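Local structure of chromosome partition protein Smc (Pyrococcus yayanosii, 5XEI) at residues A[23-37]-A[485-497]. The protein probably acts in chromosome condensation and partitioning as an ATP-hydrolysing, DNA-binding homodimer, of which this chain holds the head domain with part of the coiled coil. Numbering follows the deposited sequence.
Sequences PFSKGFTAIVGANGS and MMANADKIIGVSM
F28 and D490 meet where strands 28-32 and 491-497 start to pair in parallel. F28 O accepts D490 N at 3.0 Å and, weakly, K491 N. F28 N gives a weak bond back to D490 OD1. Beyond this the backbone ladder is regular. K491 O takes A30 N, and A30 O takes I493 N at 2.8 Å. I493 O takes V32 N, and V32 O takes V495 N. CA-H...O contacts, such as I31 CA to I493 O, lie between these bonds.

F28 buries more surface across this contact than any other residue. With CG anti to the backbone N (chi1 -173°), its ring reaches M485 and A489. A489 CA sits over one face, 3.9 Å from the ring centroid, in a CH-pi contact. M485 SD lies at the ring edge, 3.9 Å from F28 CZ, a Met-aromatic contact. I467 and V478 also touch F28. Replacing F28 by alanine is likely to open a gap beside A489 and leave M485 SD without its aromatic partner.

Aliphatic side chains pack on both faces of the sheet. On one, V32 splits its branches: CG1 meets M486 CG at 3.5 Å, and CG2 meets I492 CG2. A30 CB touches A489 CB on this face. On the other, I31 and I493 lie side by side, with I31 CD1 3.7 Å from I493 CB. T29 CG2 rests on I493 CG1 and K491 CG. K491 bends at chi3 (-68°) and brings NZ beside the P23 ring.

Past the strand, S37 OG lies 3.1 Å from V495 O. The type II turn from A34 to S37 lies within the P-loop, which is predicted to bind ATP. Strand 28-32 leading into this loop, between parallel strands 475-480 and 491-498, is characteristic of the ABC-type ATPase head of SMC proteins.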
loop_
_atom_site.group_PDB
_atom_site.type_symbol
_atom_site.label_atom_id
_atom_site.label_comp_id
_atom_site.label_asym_id
_atom_site.label_seq_id
_atom_site.Cartn_x
_atom_site.Cartn_y
_atom_site.Cartn_z
ATOM N N PRO A 23 -29.141 28.520 10.499
ATOM C CA PRO A 23 -27.970 28.573 11.376
ATOM C C PRO A 23 -28.059 27.502 12.450
ATOM O O PRO A 23 -29.141 27.104 12.894
ATOM C CB PRO A 23 -28.079 29.981 11.975
ATOM C CG PRO A 23 -29.601 30.146 12.129
ATOM C CD PRO A 23 -30.252 29.339 11.019
ATOM N N PHE A 24 -26.894 27.024 12.866
ATOM C CA PHE A 24 -26.805 25.863 13.737
ATOM C C PHE A 24 -26.023 26.200 14.995
ATOM O O PHE A 24 -24.928 26.771 14.920
ATOM C CB PHE A 24 -26.147 24.698 13.002
ATOM C CG PHE A 24 -27.048 24.043 12.015
ATOM C CD1 PHE A 24 -28.315 23.627 12.396
ATOM C CD2 PHE A 24 -26.651 23.864 10.706
ATOM C CE1 PHE A 24 -29.162 23.026 11.499
ATOM C CE2 PHE A 24 -27.494 23.271 9.800
ATOM C CZ PHE A 24 -28.756 22.852 10.197
ATOM N N SER A 25 -26.592 25.848 16.143
ATOM C CA SER A 25 -25.848 25.849 17.390
ATOM C C SER A 25 -24.632 24.933 17.269
ATOM O O SER A 25 -24.666 23.903 16.576
ATOM C CB SER A 25 -26.765 25.399 18.538
ATOM O OG SER A 25 -26.058 25.105 19.732
ATOM N N LYS A 26 -23.534 25.332 17.933
ATOM C CA LYS A 26 -22.372 24.455 18.033
ATOM C C LYS A 26 -22.701 23.177 18.792
ATOM O O LYS A 26 -22.071 22.142 18.554
ATOM C CB LYS A 26 -21.216 25.184 18.705
ATOM C CG LYS A 26 -19.858 24.469 18.606
ATOM C CD LYS A 26 -18.843 25.122 19.560
ATOM C CE LYS A 26 -17.401 24.942 19.131
ATOM N NZ LYS A 26 -16.539 26.000 19.762
ATOM N N GLY A 27 -23.686 23.210 19.680
ATOM C CA GLY A 27 -24.081 21.986 20.333
ATOM C C GLY A 27 -25.352 21.372 19.788
ATOM O O GLY A 27 -25.378 20.802 18.695
ATOM N N PHE A 28 -26.419 21.491 20.553
ATOM C CA PHE A 28 -27.663 20.792 20.300
ATOM C C PHE A 28 -28.606 21.779 19.616
ATOM O O PHE A 28 -29.067 22.730 20.248
ATOM C CB PHE A 28 -28.191 20.287 21.641
ATOM C CG PHE A 28 -29.391 19.402 21.560
ATOM C CD1 PHE A 28 -30.000 19.108 20.357
ATOM C CD2 PHE A 28 -29.916 18.852 22.720
ATOM C CE1 PHE A 28 -31.121 18.293 20.316
ATOM C CE2 PHE A 28 -31.030 18.034 22.678
ATOM C CZ PHE A 28 -31.631 17.754 21.468
ATOM N N THR A 29 -28.861 21.586 18.321
ATOM C CA THR A 29 -29.945 22.272 17.626
ATOM C C THR A 29 -31.055 21.270 17.347
ATOM O O THR A 29 -30.784 20.110 17.022
ATOM C CB THR A 29 -29.485 22.899 16.302
ATOM O OG1 THR A 29 -28.428 23.825 16.547
ATOM C CG2 THR A 29 -30.631 23.631 15.599
ATOM N N ALA A 30 -32.304 21.720 17.459
ATOM C CA ALA A 30 -33.467 20.868 17.237
ATOM C C ALA A 30 -34.361 21.450 16.142
ATOM O O ALA A 30 -34.923 22.543 16.299
ATOM C CB ALA A 30 -34.256 20.687 18.534
ATOM N N ILE A 31 -34.499 20.712 15.045
ATOM C CA ILE A 31 -35.478 21.016 14.008
ATOM C C ILE A 31 -36.818 20.409 14.418
ATOM O O ILE A 31 -36.923 19.187 14.602
ATOM C CB ILE A 31 -35.037 20.467 12.645
ATOM C CG1 ILE A 31 -33.541 20.726 12.362
ATOM C CG2 ILE A 31 -35.928 21.040 11.567
ATOM C CD1 ILE A 31 -33.154 22.157 12.324
ATOM N N VAL A 32 -37.851 21.255 14.546
ATOM C CA VAL A 32 -39.185 20.794 14.921
ATOM C C VAL A 32 -40.226 21.363 13.967
ATOM O O VAL A 32 -40.040 22.420 13.358
ATOM C CB VAL A 32 -39.565 21.143 16.377
ATOM C CG1 VAL A 32 -38.579 20.505 17.331
ATOM C CG2 VAL A 32 -39.637 22.649 16.574
ATOM N N GLY A 33 -41.330 20.639 13.858
ATOM C CA GLY A 33 -42.417 20.930 12.951
ATOM C C GLY A 33 -43.287 19.708 12.783
ATOM O O GLY A 33 -42.903 18.586 13.123
ATOM N N ALA A 34 -44.484 19.928 12.238
ATOM C CA ALA A 34 -45.462 18.851 12.160
ATOM C C ALA A 34 -45.127 17.883 11.033
ATOM O O ALA A 34 -44.269 18.147 10.179
ATOM C CB ALA A 34 -46.870 19.406 11.946
ATOM N N ASN A 35 -45.842 16.754 11.027
ATOM C CA ASN A 35 -45.743 15.787 9.935
ATOM C C ASN A 35 -45.987 16.465 8.591
ATOM O O ASN A 35 -47.070 17.001 8.349
ATOM C CB ASN A 35 -46.757 14.662 10.133
ATOM C CG ASN A 35 -46.584 13.949 11.456
ATOM O OD1 ASN A 35 -45.471 13.542 11.810
ATOM N ND2 ASN A 35 -47.685 13.808 12.211
ATOM N N GLY A 36 -44.991 16.419 7.710
ATOM C CA GLY A 36 -45.137 17.053 6.414
ATOM C C GLY A 36 -44.921 18.547 6.421
ATOM O O GLY A 36 -45.312 19.228 5.471
ATOM N N SER A 37 -44.346 19.090 7.484
ATOM C CA SER A 37 -43.857 20.451 7.408
ATOM C C SER A 37 -42.616 20.535 6.553
ATOM O O SER A 37 -42.166 21.650 6.250
ATOM C CB SER A 37 -43.521 20.974 8.799
ATOM O OG SER A 37 -42.354 20.329 9.296
ATOM N N MET A 485 -37.503 16.266 23.834
ATOM C CA MET A 485 -36.303 16.479 23.032
ATOM C C MET A 485 -36.058 17.964 22.811
ATOM O O MET A 485 -34.935 18.453 22.982
ATOM C CB MET A 485 -36.428 15.753 21.700
ATOM C CG MET A 485 -35.119 15.707 20.962
ATOM S SD MET A 485 -33.910 14.626 21.762
ATOM C CE MET A 485 -34.596 13.018 21.324
ATOM N N MET A 486 -37.105 18.693 22.421
ATOM C CA MET A 486 -37.043 20.148 22.326
ATOM C C MET A 486 -36.488 20.785 23.586
ATOM O O MET A 486 -35.810 21.818 23.527
ATOM C CB MET A 486 -38.440 20.699 22.089
ATOM C CG MET A 486 -38.702 21.196 20.740
ATOM S SD MET A 486 -40.462 21.522 20.674
ATOM C CE MET A 486 -41.093 19.865 20.377
ATOM N N ALA A 487 -36.797 20.194 24.740
ATOM C CA ALA A 487 -36.639 20.887 26.012
ATOM C C ALA A 487 -35.174 21.187 26.317
ATOM O O ALA A 487 -34.849 22.254 26.861
ATOM C CB ALA A 487 -37.267 20.048 27.117
ATOM N N ASN A 488 -34.270 20.273 25.964
ATOM C CA ASN A 488 -32.857 20.448 26.272
ATOM C C ASN A 488 -32.054 21.076 25.144
ATOM O O ASN A 488 -30.862 21.342 25.334
ATOM C CB ASN A 488 -32.216 19.110 26.632
ATOM C CG ASN A 488 -33.045 18.322 27.593
ATOM O OD1 ASN A 488 -34.068 17.738 27.221
ATOM N ND2 ASN A 488 -32.631 18.319 28.854
ATOM N N ALA A 489 -32.641 21.302 23.979
ATOM C CA ALA A 489 -31.845 21.899 22.923
ATOM C C ALA A 489 -31.343 23.268 23.361
ATOM O O ALA A 489 -31.960 23.944 24.189
ATOM C CB ALA A 489 -32.657 22.017 21.634
ATOM N N ASP A 490 -30.182 23.646 22.828
ATOM C CA ASP A 490 -29.669 24.999 23.004
ATOM C C ASP A 490 -30.367 25.974 22.075
ATOM O O ASP A 490 -30.481 27.160 22.392
ATOM C CB ASP A 490 -28.160 25.062 22.729
ATOM C CG ASP A 490 -27.366 23.981 23.458
ATOM O OD1 ASP A 490 -27.804 22.808 23.478
ATOM O OD2 ASP A 490 -26.295 24.313 24.016
ATOM N N LYS A 491 -30.786 25.494 20.908
ATOM C CA LYS A 491 -31.468 26.281 19.894
ATOM C C LYS A 491 -32.556 25.413 19.282
ATOM O O LYS A 491 -32.398 24.193 19.167
ATOM C CB LYS A 491 -30.501 26.770 18.810
ATOM C CG LYS A 491 -31.187 27.125 17.488
ATOM C CD LYS A 491 -30.211 27.645 16.417
ATOM C CE LYS A 491 -29.655 29.004 16.798
ATOM N NZ LYS A 491 -29.008 29.690 15.661
ATOM N N ILE A 492 -33.676 26.042 18.926
ATOM C CA ILE A 492 -34.783 25.379 18.250
ATOM C C ILE A 492 -35.043 26.109 16.940
ATOM O O ILE A 492 -35.145 27.342 16.915
ATOM C CB ILE A 492 -36.054 25.346 19.116
ATOM C CG1 ILE A 492 -35.752 24.707 20.475
ATOM C CG2 ILE A 492 -37.159 24.579 18.415
ATOM C CD1 ILE A 492 -36.731 25.100 21.568
ATOM N N ILE A 493 -35.114 25.347 15.852
ATOM C CA ILE A 493 -35.490 25.844 14.535
ATOM C C ILE A 493 -36.873 25.283 14.241
ATOM O O ILE A 493 -37.087 24.064 14.329
ATOM C CB ILE A 493 -34.486 25.412 13.443
ATOM C CG1 ILE A 493 -33.089 26.017 13.649
ATOM C CG2 ILE A 493 -35.029 25.702 12.053
ATOM C CD1 ILE A 493 -33.020 27.509 13.506
ATOM N N GLY A 494 -37.811 26.161 13.901
ATOM C CA GLY A 494 -39.145 25.747 13.519
ATOM C C GLY A 494 -39.276 25.676 12.012
ATOM O O GLY A 494 -38.674 26.468 11.285
ATOM N N VAL A 495 -40.080 24.714 11.546
ATOM C CA VAL A 495 -40.263 24.452 10.124
ATOM C C VAL A 495 -41.742 24.171 9.889
ATOM O O VAL A 495 -42.273 23.190 10.407
ATOM C CB VAL A 495 -39.416 23.271 9.640
ATOM C CG1 VAL A 495 -39.868 22.820 8.227
ATOM C CG2 VAL A 495 -37.956 23.652 9.636
ATOM N N SER A 496 -42.398 25.014 9.099
ATOM C CA SER A 496 -43.827 24.875 8.823
ATOM C C SER A 496 -44.104 25.112 7.343
ATOM O O SER A 496 -43.283 25.715 6.646
ATOM C CB SER A 496 -44.640 25.878 9.635
ATOM O OG SER A 496 -44.148 27.192 9.379
ATOM N N MET A 497 -45.305 24.717 6.890
ATOM C CA MET A 497 -45.705 24.833 5.486
ATOM C C MET A 497 -46.978 25.697 5.375
ATOM O O MET A 497 -47.986 25.396 6.017
ATOM C CB MET A 497 -45.920 23.440 4.872
ATOM C CG MET A 497 -45.756 23.384 3.360
ATOM S SD MET A 497 -45.739 21.756 2.568
ATOM C CE MET A 497 -43.999 21.349 2.402
#